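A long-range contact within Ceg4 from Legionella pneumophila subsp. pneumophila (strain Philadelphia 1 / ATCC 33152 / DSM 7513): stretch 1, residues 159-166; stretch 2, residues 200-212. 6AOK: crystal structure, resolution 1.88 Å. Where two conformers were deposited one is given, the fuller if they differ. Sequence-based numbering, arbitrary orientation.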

# COMPACT_ATOMS: atom_id res chain seq x y z
N ALA A 159 -13.12 5.12 -12.70
CA ALA A 159 -12.06 6.07 -12.41
C ALA A 159 -11.81 6.99 -13.61
O ALA A 159 -11.96 6.58 -14.77
N ASN A 160 -11.47 8.23 -13.32
CA ASN A 160 -10.81 9.06 -14.33
C ASN A 160 -9.33 8.69 -14.44
O ASN A 160 -8.73 8.84 -15.51
N ARG A 161 -8.75 8.14 -13.39
CA ARG A 161 -7.34 7.77 -13.40
C ARG A 161 -7.15 6.52 -12.56
O ARG A 161 -7.71 6.43 -11.46
N VAL A 162 -6.37 5.57 -13.07
CA VAL A 162 -6.01 4.37 -12.33
C VAL A 162 -4.51 4.36 -12.22
O VAL A 162 -3.82 4.38 -13.25
N TYR A 163 -3.98 4.32 -10.98
CA TYR A 163 -2.54 4.17 -10.71
C TYR A 163 -2.21 2.70 -10.50
O TYR A 163 -2.95 1.97 -9.82
N ILE A 164 -1.09 2.26 -11.09
CA ILE A 164 -0.55 0.91 -10.90
C ILE A 164 0.92 1.04 -10.54
O ILE A 164 1.69 1.59 -11.33
N LEU A 165 1.29 0.54 -9.35
CA LEU A 165 2.66 0.68 -8.86
C LEU A 165 3.14 -0.68 -8.42
O LEU A 165 2.47 -1.32 -7.59
N ASP A 166 4.27 -1.13 -8.95
CA ASP A 166 4.81 -2.41 -8.48
C ASP A 166 6.29 -2.50 -8.84
O ASP A 166 6.68 -2.14 -9.96
N GLU A 200 8.66 7.84 -7.22
CA GLU A 200 8.65 9.28 -6.93
C GLU A 200 7.33 9.65 -6.25
O GLU A 200 6.45 10.33 -6.80
N TRP A 201 7.18 9.17 -5.02
CA TRP A 201 5.94 9.39 -4.29
C TRP A 201 5.58 10.86 -4.21
O TRP A 201 4.39 11.21 -4.18
N SER A 202 6.57 11.76 -4.16
CA SER A 202 6.17 13.16 -4.04
C SER A 202 5.59 13.68 -5.35
O SER A 202 4.71 14.57 -5.35
N GLN A 203 6.04 13.12 -6.48
CA GLN A 203 5.43 13.48 -7.75
C GLN A 203 4.01 12.94 -7.87
O GLN A 203 3.12 13.62 -8.39
N TYR A 204 3.78 11.70 -7.41
CA TYR A 204 2.43 11.12 -7.51
C TYR A 204 1.46 11.89 -6.63
O TYR A 204 0.32 12.11 -7.02
N LEU A 205 1.93 12.34 -5.46
CA LEU A 205 1.14 13.24 -4.60
C LEU A 205 0.74 14.53 -5.31
O LEU A 205 -0.41 14.97 -5.24
N GLU A 206 1.72 15.19 -5.95
CA GLU A 206 1.41 16.41 -6.68
C GLU A 206 0.43 16.13 -7.81
O GLU A 206 -0.53 16.89 -8.02
N ASP A 207 0.62 15.03 -8.54
CA ASP A 207 -0.28 14.73 -9.64
C ASP A 207 -1.68 14.40 -9.14
O ASP A 207 -2.65 14.78 -9.79
N VAL A 208 -1.81 13.76 -7.97
CA VAL A 208 -3.15 13.50 -7.47
C VAL A 208 -3.79 14.78 -6.94
O VAL A 208 -4.96 15.04 -7.23
N ARG A 209 -3.03 15.63 -6.23
CA ARG A 209 -3.59 16.89 -5.77
C ARG A 209 -3.93 17.83 -6.92
O ARG A 209 -4.81 18.69 -6.76
N GLU A 210 -3.26 17.72 -8.05
CA GLU A 210 -3.62 18.58 -9.17
C GLU A 210 -5.07 18.32 -9.61
O GLU A 210 -5.75 19.26 -10.05
N MSE A 211 -5.58 17.10 -9.44
CA MSE A 211 -6.94 16.77 -9.87
C MSE A 211 -8.06 17.28 -8.96
O MSE A 211 -9.21 17.37 -9.38
N PHE A 212 -7.73 17.60 -7.73
CA PHE A 212 -8.77 18.01 -6.81
C PHE A 212 -8.59 19.46 -6.38
O PHE A 212 -7.47 19.89 -6.08

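A β-strand and an antiparallel α-helix of Ceg4 pack through a small, largely apolar contact, with no direct hydrogen bond across it and one water bridging the two sides. Strand 161-165 and helix 201-211 run at 169° to each other, their axes approaching to 11.7 Å, and together the two stretches bury 350 Å². Within the strand, side chains alternate: the CA-to-CB bonds of R161, Y163 and L165 point toward the helix, while V162 and I164 are out of its reach; N160, just before the strand, also points toward it. The antiparallel register sets L165 near the start of the helix, Y163 near its middle and R161 near its end.

L165 (chi1 m, chi2 off-rotamer at 105°) brings CD2 to 3.5 Å from Y204 CE2 and 4.1 Å from W201 CH2, so a single methyl contacts both aromatic rings. W201 (chi1 m) leaves its backbone sideways, but its long indole brings its end closer to the strand; its NE1 is hydrogen-bonded elsewhere in the structure. Y204 (chi1 m) points toward the strand, yet its hydroxyl serves its own stretch: E200 N donates to Y204 OH at 3.0 Å, tying the tip of the ring to the N-cap residue of the helix.

Y163 (chi1 m) gives up 76 Å² to the contact and extends its ring toward the helix. Its ring meets Y204 and V208 obliquely, with Y163 CE2 to Y204 CB at 4.4 Å and Y163 CE1 to V208 CG2 at 4.0 Å; V208 (chi1 t) leaves its backbone sideways. At the ring's tip, Y163 OH lies 3.5 Å from D207 CB. The carboxylate of D207 (chi1 m) is linked to this hydroxyl through water 1, which donates to D207 OD2 at 2.6 Å and is hydrogen-bonded to Y163 OH at 2.7 Å. The water thus provides a polar link at the end of an otherwise apolar ring contact.

At the far end of the helix, M211, a selenomethionine (chi1 m, chi2 t, chi3 p), points toward the strand and loses 63 Å². M211 SE sits 3.9 Å from R161 NE, oblique to the guanidinium, and M211 CE is 4.2 Å from CB of N160 (chi1 m). R161 (chi1 t, chi2 and chi3 off-rotamer) has its NH1 hydrogen-bonded elsewhere in the structure, as is N160 OD1; the contacts of these two side chains with M211 are van der Waals ones. On the helix, L205 points away from the strand and takes no part.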

# COMPACT_ATOMS: atom_id res chain seq x y z
CB ALA A 159 -10.75 5.33 -12.07
CB ASN A 160 -10.99 10.55 -13.98
CG ASN A 160 -12.45 10.96 -13.91
OD1 ASN A 160 -13.11 10.82 -12.87
ND2 ASN A 160 -12.96 11.45 -15.02
CB ARG A 161 -6.49 8.91 -12.84
CG ARG A 161 -5.02 8.73 -13.08
CD ARG A 161 -4.40 10.04 -13.59
NE ARG A 161 -5.27 10.85 -14.44
CZ ARG A 161 -5.69 10.49 -15.64
NH1 ARG A 161 -5.36 9.30 -16.12
NH2 ARG A 161 -6.47 11.30 -16.35
CB VAL A 162 -6.51 3.08 -13.01
CG1 VAL A 162 -6.10 1.84 -12.18
CG2 VAL A 162 -8.07 3.16 -13.29
CB TYR A 163 -2.13 4.92 -9.45
CG TYR A 163 -1.89 6.37 -9.75
CD1 TYR A 163 -2.95 7.23 -9.93
CD2 TYR A 163 -0.61 6.87 -9.86
CE1 TYR A 163 -2.73 8.55 -10.21
CE2 TYR A 163 -0.39 8.17 -10.14
CZ TYR A 163 -1.46 9.03 -10.31
OH TYR A 163 -1.25 10.38 -10.63
CB ILE A 164 -0.70 0.04 -12.14
CG1 ILE A 164 -2.14 0.11 -12.66
CG2 ILE A 164 -0.28 -1.40 -11.80
CD1 ILE A 164 -2.31 -0.37 -14.14
CB LEU A 165 2.75 1.66 -7.69
CG LEU A 165 2.24 3.03 -8.11
CD1 LEU A 165 0.88 3.23 -7.50
CD2 LEU A 165 3.20 4.15 -7.72
CB ASP A 166 4.04 -3.61 -9.07
CG ASP A 166 4.11 -4.85 -8.20
OD1 ASP A 166 5.23 -5.22 -7.78
OD2 ASP A 166 3.04 -5.50 -7.95
CB GLU A 200 8.84 10.07 -8.22
CG GLU A 200 10.18 9.83 -8.90
CD GLU A 200 10.41 10.69 -10.16
OE1 GLU A 200 9.89 11.84 -10.23
OE2 GLU A 200 11.16 10.23 -11.06
CB TRP A 201 6.05 8.79 -2.89
CG TRP A 201 6.04 7.29 -2.93
CD1 TRP A 201 7.11 6.46 -2.70
CD2 TRP A 201 4.93 6.43 -3.22
NE1 TRP A 201 6.72 5.16 -2.83
CE2 TRP A 201 5.39 5.11 -3.14
CE3 TRP A 201 3.57 6.66 -3.51
CZ2 TRP A 201 4.55 4.00 -3.34
CZ3 TRP A 201 2.73 5.55 -3.73
CH2 TRP A 201 3.24 4.23 -3.63
CB SER A 202 7.33 14.03 -3.57
OG SER A 202 8.31 14.07 -4.58
CB GLN A 203 6.28 12.98 -8.91
CG GLN A 203 5.71 13.33 -10.28
CD GLN A 203 5.71 14.85 -10.55
OE1 GLN A 203 4.66 15.47 -10.82
NE2 GLN A 203 6.89 15.46 -10.47
CB TYR A 204 2.40 9.64 -7.13
CG TYR A 204 3.54 8.83 -7.72
CD1 TYR A 204 4.10 9.15 -8.94
CD2 TYR A 204 4.07 7.76 -7.03
CE1 TYR A 204 5.18 8.43 -9.44
CE2 TYR A 204 5.11 7.03 -7.54
CZ TYR A 204 5.68 7.37 -8.71
OH TYR A 204 6.76 6.65 -9.18
CB LEU A 205 1.95 13.58 -3.36
CG LEU A 205 1.32 14.64 -2.43
CD1 LEU A 205 0.05 14.04 -1.96
CD2 LEU A 205 2.23 14.94 -1.26
CB GLU A 206 2.71 17.01 -7.23
CG GLU A 206 2.49 17.86 -8.48
CD GLU A 206 3.72 18.65 -8.96
OE1 GLU A 206 3.98 18.65 -10.19
OE2 GLU A 206 4.43 19.27 -8.13
CB ASP A 207 0.28 13.57 -10.47
CG ASP A 207 1.55 13.96 -11.20
OD1 ASP A 207 1.87 15.18 -11.24
OD2 ASP A 207 2.24 13.05 -11.72
CB VAL A 208 -3.13 12.37 -6.43
CG1 VAL A 208 -4.48 12.25 -5.75
CG2 VAL A 208 -2.88 11.14 -7.11
CB ARG A 209 -2.63 17.58 -4.81
CG ARG A 209 -2.91 17.24 -3.41
CD ARG A 209 -1.71 17.41 -2.55
NE ARG A 209 -1.32 18.80 -2.44
CZ ARG A 209 -0.41 19.24 -1.59
NH1 ARG A 209 0.21 18.38 -0.78
NH2 ARG A 209 -0.12 20.55 -1.54
CB GLU A 210 -2.64 18.35 -10.32
CG GLU A 210 -2.86 19.20 -11.54
CD GLU A 210 -1.94 18.79 -12.70
OE1 GLU A 210 -1.12 17.86 -12.52
OE2 GLU A 210 -2.04 19.43 -13.79
CB MSE A 211 -7.07 15.26 -10.02
CG MSE A 211 -6.27 14.72 -11.16
SE MSE A 211 -6.45 12.79 -11.29
CE MSE A 211 -8.39 12.72 -11.49
CB PHE A 212 -8.78 17.05 -5.59
CG PHE A 212 -9.09 15.61 -5.98
CD1 PHE A 212 -10.41 15.20 -6.16
CD2 PHE A 212 -8.07 14.69 -6.20
CE1 PHE A 212 -10.70 13.87 -6.53
CE2 PHE A 212 -8.34 13.38 -6.60
CZ PHE A 212 -9.66 12.96 -6.75
O HOH W 1 1.24 10.70 -11.53